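Local coordinates for protein agarase (Pseudoalteromonas fuliginea, PDB 6XJ9) that probably hydrolyses agarose as a glycoside hydrolase of family GH50, with a carbohydrate-binding-module-like beta domain attached to its catalytic part, at residues Leu59-Ile73 with Ala189-Ile203. Numbering follows the deposited sequence.
Sequences LNVQFQSKKNSYASI and AISVQSTLHDKELAI
V192 CG2 sits over the centre of the F63 ring, 3.5 Å from the centroid and 9° off the normal, a CH-pi contact; V61 CG1 takes the opposite face, offset toward the rim. S72 CA and K199 O lie in plane at the edge, and L201 CB meets CE2 near that plane. The Y70 ring, on the outer face, is approached near its plane by Q193 NE2, which donates to S191 OG, while S191 CB comes obliquely to Y70 CE1 at 3.5 Å. The F63 ring is part of the apolar core between the two layers of a beta sandwich in the CBM-like domain: strand 59-63 pairs antiparallel with 199-203 (166° between directions), and strand 70-73 likewise with 189-193. Inward residues such as V61, A71, I190 and L201 face the core, and I73 CG2 reaches I203 CD1 across the layers at 4.4 Å. With CG beside the backbone N (chi1 -63°), F63 lays its ring across from one layer to the other. Replacing F63 by alanine removes the ring, which is likely to leave a gap between the layers and V192 CG2 without its CH-pi partner.

At the loop end the join becomes polar. D198 OD1 accepts from K66 N at 2.9 Å, on its anti side but well out of the carboxylate plane, and from water 2, which also accepts from K67 N. R650 takes K66 O and T195 O, while E647 pairs with K199, tying these loops to the rest of the chain. Buried S65 holds OG between its backbone N and carbonyl carbon, where K199 N donates to it weakly. H197 O receives two hydroxyls, T195 OG1 at 2.6 Å and, on an in-plane lone pair, S65 OG at 2.8 Å.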
loop_
_atom_site.group_PDB
_atom_site.type_symbol
_atom_site.label_atom_id
_atom_site.label_comp_id
_atom_site.label_asym_id
_atom_site.label_seq_id
_atom_site.Cartn_x
_atom_site.Cartn_y
_atom_site.Cartn_z
ATOM N N LEU A 59 -26.033 7.515 -13.980
ATOM C CA LEU A 59 -26.520 6.183 -13.665
ATOM C C LEU A 59 -25.666 5.608 -12.545
ATOM O O LEU A 59 -24.491 5.318 -12.756
ATOM C CB LEU A 59 -26.433 5.287 -14.901
ATOM C CG LEU A 59 -27.203 5.778 -16.123
ATOM C CD1 LEU A 59 -26.871 4.940 -17.343
ATOM C CD2 LEU A 59 -28.698 5.775 -15.849
ATOM N N ASN A 60 -26.265 5.470 -11.358
ATOM C CA ASN A 60 -25.596 4.799 -10.256
ATOM C C ASN A 60 -26.041 3.341 -10.270
ATOM O O ASN A 60 -27.231 3.043 -10.293
ATOM C CB ASN A 60 -25.762 5.534 -8.926
ATOM C CG ASN A 60 -25.310 6.980 -8.997
ATOM O OD1 ASN A 60 -24.192 7.317 -8.599
ATOM N ND2 ASN A 60 -26.167 7.847 -9.512
ATOM N N VAL A 61 -25.055 2.448 -10.335
ATOM C CA VAL A 61 -25.296 1.033 -10.545
ATOM C C VAL A 61 -24.749 0.309 -9.321
ATOM O O VAL A 61 -23.557 0.432 -9.033
ATOM C CB VAL A 61 -24.600 0.557 -11.836
ATOM C CG1 VAL A 61 -24.879 -0.911 -12.125
ATOM C CG2 VAL A 61 -24.941 1.423 -13.046
ATOM N N GLN A 62 -25.634 -0.372 -8.580
ATOM C CA GLN A 62 -25.237 -1.244 -7.478
ATOM C C GLN A 62 -25.346 -2.697 -7.927
ATOM O O GLN A 62 -26.436 -3.266 -7.952
ATOM C CB GLN A 62 -26.095 -0.985 -6.240
ATOM C CG GLN A 62 -25.668 0.255 -5.467
ATOM C CD GLN A 62 -26.804 0.898 -4.710
ATOM O OE1 GLN A 62 -27.839 0.283 -4.462
ATOM N NE2 GLN A 62 -26.616 2.155 -4.341
ATOM N N PHE A 63 -24.202 -3.269 -8.320
ATOM C CA PHE A 63 -24.122 -4.649 -8.770
ATOM C C PHE A 63 -24.293 -5.562 -7.561
ATOM O O PHE A 63 -23.597 -5.408 -6.566
ATOM C CB PHE A 63 -22.762 -4.942 -9.415
ATOM C CG PHE A 63 -22.441 -4.162 -10.668
ATOM C CD1 PHE A 63 -22.881 -4.602 -11.911
ATOM C CD2 PHE A 63 -21.677 -3.004 -10.607
ATOM C CE1 PHE A 63 -22.580 -3.885 -13.064
ATOM C CE2 PHE A 63 -21.376 -2.289 -11.756
ATOM C CZ PHE A 63 -21.824 -2.733 -12.985
ATOM N N GLN A 64 -25.234 -6.504 -7.651
ATOM C CA GLN A 64 -25.498 -7.383 -6.523
ATOM C C GLN A 64 -24.580 -8.596 -6.660
ATOM O O GLN A 64 -25.040 -9.731 -6.747
ATOM C CB GLN A 64 -26.989 -7.732 -6.455
ATOM C CG GLN A 64 -27.902 -6.512 -6.364
ATOM C CD GLN A 64 -29.365 -6.877 -6.455
ATOM O OE1 GLN A 64 -29.790 -7.652 -7.312
ATOM N NE2 GLN A 64 -30.159 -6.313 -5.557
ATOM N N SER A 65 -23.269 -8.319 -6.655
ATOM C CA SER A 65 -22.241 -9.258 -7.072
ATOM C C SER A 65 -21.802 -10.169 -5.926
ATOM O O SER A 65 -21.138 -11.176 -6.167
ATOM C CB SER A 65 -21.072 -8.528 -7.704
ATOM O OG SER A 65 -20.699 -7.404 -6.921
ATOM N N LYS A 66 -22.181 -9.829 -4.689
ATOM C CA LYS A 66 -21.947 -10.727 -3.567
ATOM C C LYS A 66 -22.752 -12.011 -3.749
ATOM O O LYS A 66 -22.227 -13.100 -3.548
ATOM C CB LYS A 66 -22.282 -10.081 -2.218
ATOM C CG LYS A 66 -21.824 -10.865 -0.989
ATOM C CD LYS A 66 -22.067 -10.121 0.306
ATOM C CE LYS A 66 -21.302 -10.659 1.499
ATOM N NZ LYS A 66 -21.804 -11.987 1.924
ATOM N N LYS A 67 -24.030 -11.868 -4.107
ATOM C CA LYS A 67 -24.963 -12.984 -4.161
ATOM C C LYS A 67 -24.994 -13.586 -5.568
ATOM O O LYS A 67 -25.358 -14.745 -5.744
ATOM C CB LYS A 67 -26.351 -12.514 -3.695
ATOM C CG LYS A 67 -27.506 -13.492 -3.919
ATOM C CD LYS A 67 -27.474 -14.769 -3.067
ATOM C CE LYS A 67 -28.827 -15.453 -3.006
ATOM N NZ LYS A 67 -28.779 -16.760 -2.300
ATOM N N ASN A 68 -24.603 -12.796 -6.572
ATOM C CA ASN A 68 -24.762 -13.212 -7.955
ATOM C C ASN A 68 -23.415 -13.101 -8.657
ATOM O O ASN A 68 -22.807 -12.035 -8.634
ATOM C CB ASN A 68 -25.804 -12.354 -8.673
ATOM C CG ASN A 68 -27.130 -12.304 -7.942
ATOM O OD1 ASN A 68 -27.955 -13.200 -8.093
ATOM N ND2 ASN A 68 -27.333 -11.279 -7.136
ATOM N N SER A 69 -22.974 -14.205 -9.270
ATOM C CA SER A 69 -21.634 -14.330 -9.826
ATOM C C SER A 69 -21.545 -13.576 -11.148
ATOM O O SER A 69 -20.448 -13.328 -11.642
ATOM C CB SER A 69 -21.229 -15.772 -9.991
ATOM O OG SER A 69 -22.178 -16.474 -10.789
ATOM N N TYR A 70 -22.708 -13.249 -11.717
ATOM C CA TYR A 70 -22.791 -12.363 -12.866
ATOM C C TYR A 70 -23.821 -11.272 -12.574
ATOM O O TYR A 70 -24.962 -11.577 -12.240
ATOM C CB TYR A 70 -23.155 -13.133 -14.143
ATOM C CG TYR A 70 -23.273 -12.257 -15.368
ATOM C CD1 TYR A 70 -22.163 -11.990 -16.154
ATOM C CD2 TYR A 70 -24.481 -11.667 -15.721
ATOM C CE1 TYR A 70 -22.243 -11.163 -17.264
ATOM C CE2 TYR A 70 -24.582 -10.837 -16.831
ATOM C CZ TYR A 70 -23.457 -10.589 -17.605
ATOM O OH TYR A 70 -23.542 -9.799 -18.711
ATOM N N ALA A 71 -23.394 -10.008 -12.669
ATOM C CA ALA A 71 -24.282 -8.855 -12.610
ATOM C C ALA A 71 -23.921 -7.910 -13.753
ATOM O O ALA A 71 -22.763 -7.876 -14.170
ATOM C CB ALA A 71 -24.153 -8.161 -11.279
ATOM N N SER A 72 -24.902 -7.152 -14.263
ATOM C CA SER A 72 -24.620 -6.330 -15.431
ATOM C C SER A 72 -25.631 -5.199 -15.627
ATOM O O SER A 72 -26.766 -5.253 -15.156
ATOM C CB SER A 72 -24.527 -7.181 -16.671
ATOM O OG SER A 72 -25.821 -7.571 -17.113
ATOM N N ILE A 73 -25.185 -4.174 -16.361
ATOM C CA ILE A 73 -26.071 -3.228 -17.016
ATOM C C ILE A 73 -25.819 -3.361 -18.513
ATOM O O ILE A 73 -24.666 -3.411 -18.953
ATOM C CB ILE A 73 -25.844 -1.792 -16.495
ATOM C CG1 ILE A 73 -26.665 -0.759 -17.275
ATOM C CG2 ILE A 73 -24.359 -1.447 -16.478
ATOM C CD1 ILE A 73 -26.923 0.518 -16.518
ATOM N N ALA A 189 -22.426 -4.169 -23.022
ATOM C CA ALA A 189 -22.654 -4.700 -21.682
ATOM C C ALA A 189 -21.486 -4.347 -20.757
ATOM O O ALA A 189 -20.329 -4.564 -21.098
ATOM C CB ALA A 189 -22.859 -6.198 -21.754
ATOM N N ILE A 190 -21.804 -3.833 -19.564
ATOM C CA ILE A 190 -20.826 -3.655 -18.502
ATOM C C ILE A 190 -21.182 -4.642 -17.396
ATOM O O ILE A 190 -22.259 -4.522 -16.818
ATOM C CB ILE A 190 -20.828 -2.200 -17.975
ATOM C CG1 ILE A 190 -20.497 -1.166 -19.061
ATOM C CG2 ILE A 190 -19.932 -2.047 -16.743
ATOM C CD1 ILE A 190 -19.097 -1.273 -19.636
ATOM N N SER A 191 -20.277 -5.600 -17.106
ATOM C CA SER A 191 -20.560 -6.635 -16.118
ATOM C C SER A 191 -19.500 -6.709 -15.016
ATOM O O SER A 191 -18.364 -6.259 -15.188
ATOM C CB SER A 191 -20.790 -7.994 -16.754
ATOM O OG SER A 191 -19.622 -8.467 -17.412
ATOM N N VAL A 192 -19.917 -7.279 -13.876
ATOM C CA VAL A 192 -19.055 -7.653 -12.765
ATOM C C VAL A 192 -19.163 -9.169 -12.591
ATOM O O VAL A 192 -20.265 -9.714 -12.658
ATOM C CB VAL A 192 -19.451 -6.864 -11.504
ATOM C CG1 VAL A 192 -18.780 -7.385 -10.241
ATOM C CG2 VAL A 192 -19.178 -5.372 -11.681
ATOM N N GLN A 193 -18.013 -9.845 -12.412
ATOM C CA GLN A 193 -17.947 -11.292 -12.556
ATOM C C GLN A 193 -17.145 -11.908 -11.413
ATOM O O GLN A 193 -16.036 -11.467 -11.112
ATOM C CB GLN A 193 -17.359 -11.669 -13.920
ATOM C CG GLN A 193 -18.248 -11.250 -15.088
ATOM C CD GLN A 193 -17.692 -11.630 -16.439
ATOM O OE1 GLN A 193 -16.839 -12.508 -16.565
ATOM N NE2 GLN A 193 -18.166 -10.943 -17.464
ATOM N N SER A 194 -17.742 -12.929 -10.786
ATOM C CA SER A 194 -17.145 -13.705 -9.703
ATOM C C SER A 194 -16.331 -12.828 -8.756
ATOM O O SER A 194 -15.104 -12.941 -8.705
ATOM C CB SER A 194 -16.297 -14.830 -10.244
ATOM O OG SER A 194 -17.052 -15.632 -11.128
ATOM N N THR A 195 -17.018 -11.958 -8.010
ATOM C CA THR A 195 -16.359 -11.210 -6.954
ATOM C C THR A 195 -16.653 -11.898 -5.623
ATOM O O THR A 195 -17.394 -12.882 -5.580
ATOM C CB THR A 195 -16.813 -9.742 -6.915
ATOM O OG1 THR A 195 -18.212 -9.700 -6.636
ATOM C CG2 THR A 195 -16.550 -8.996 -8.206
ATOM N N LEU A 196 -16.072 -11.366 -4.545
ATOM C CA LEU A 196 -16.516 -11.749 -3.209
ATOM C C LEU A 196 -17.444 -10.686 -2.630
ATOM O O LEU A 196 -18.172 -10.965 -1.675
ATOM C CB LEU A 196 -15.299 -11.998 -2.312
ATOM C CG LEU A 196 -14.344 -13.075 -2.828
ATOM C CD1 LEU A 196 -13.118 -13.200 -1.917
ATOM C CD2 LEU A 196 -15.064 -14.417 -2.968
ATOM N N HIS A 197 -17.401 -9.481 -3.216
ATOM C CA HIS A 197 -18.079 -8.306 -2.680
ATOM C C HIS A 197 -19.057 -7.723 -3.699
ATOM O O HIS A 197 -18.857 -7.859 -4.908
ATOM C CB HIS A 197 -17.057 -7.213 -2.309
ATOM C CG HIS A 197 -15.992 -7.648 -1.357
ATOM N ND1 HIS A 197 -16.279 -8.258 -0.159
ATOM C CD2 HIS A 197 -14.644 -7.556 -1.421
ATOM C CE1 HIS A 197 -15.158 -8.532 0.482
ATOM N NE2 HIS A 197 -14.137 -8.112 -0.276
ATOM N N ASP A 198 -20.098 -7.051 -3.186
ATOM C CA ASP A 198 -20.899 -6.117 -3.970
ATOM C C ASP A 198 -19.990 -4.999 -4.486
ATOM O O ASP A 198 -19.116 -4.513 -3.764
ATOM C CB ASP A 198 -22.056 -5.503 -3.159
ATOM C CG ASP A 198 -23.234 -6.429 -2.884
ATOM O OD1 ASP A 198 -23.438 -7.399 -3.649
ATOM O OD2 ASP A 198 -23.952 -6.170 -1.909
ATOM N N LYS A 199 -20.192 -4.615 -5.758
ATOM C CA LYS A 199 -19.440 -3.540 -6.385
ATOM C C LYS A 199 -20.424 -2.469 -6.846
ATOM O O LYS A 199 -21.614 -2.747 -6.980
ATOM C CB LYS A 199 -18.616 -4.070 -7.563
ATOM C CG LYS A 199 -17.805 -5.329 -7.270
ATOM C CD LYS A 199 -16.870 -5.170 -6.096
ATOM C CE LYS A 199 -15.441 -4.907 -6.500
ATOM N NZ LYS A 199 -14.734 -6.119 -6.977
ATOM N N GLU A 200 -19.911 -1.250 -7.055
ATOM C CA GLU A 200 -20.725 -0.124 -7.481
ATOM C C GLU A 200 -20.030 0.621 -8.615
ATOM O O GLU A 200 -18.805 0.573 -8.757
ATOM C CB GLU A 200 -20.896 0.876 -6.344
ATOM C CG GLU A 200 -21.882 0.441 -5.274
ATOM C CD GLU A 200 -22.172 1.561 -4.288
ATOM O OE1 GLU A 200 -22.177 1.295 -3.075
ATOM O OE2 GLU A 200 -22.386 2.701 -4.739
ATOM N N LEU A 201 -20.824 1.358 -9.391
ATOM C CA LEU A 201 -20.273 2.111 -10.502
ATOM C C LEU A 201 -21.192 3.289 -10.796
ATOM O O LEU A 201 -22.418 3.157 -10.749
ATOM C CB LEU A 201 -20.148 1.173 -11.706
ATOM C CG LEU A 201 -19.426 1.732 -12.930
ATOM C CD1 LEU A 201 -17.922 1.813 -12.697
ATOM C CD2 LEU A 201 -19.731 0.878 -14.143
ATOM N N ALA A 202 -20.570 4.440 -11.075
ATOM C CA ALA A 202 -21.293 5.631 -11.492
ATOM C C ALA A 202 -20.929 5.957 -12.939
ATOM O O ALA A 202 -19.759 6.095 -13.274
ATOM C CB ALA A 202 -20.978 6.777 -10.554
ATOM N N ILE A 203 -21.952 6.071 -13.791
ATOM C CA ILE A 203 -21.757 6.323 -15.208
ATOM C C ILE A 203 -22.281 7.720 -15.544
ATOM O O ILE A 203 -23.486 7.965 -15.491
ATOM C CB ILE A 203 -22.450 5.219 -16.025
ATOM C CG1 ILE A 203 -21.979 3.827 -15.584
ATOM C CG2 ILE A 203 -22.269 5.450 -17.520
ATOM C CD1 ILE A 203 -22.846 2.689 -16.080
HETATM O O HOH W 1 -19.712 -11.987 -8.239
HETATM O O HOH W 2 -25.231 -9.309 -3.493
HETATM O O HOH W 3 -20.989 -10.500 -10.292
#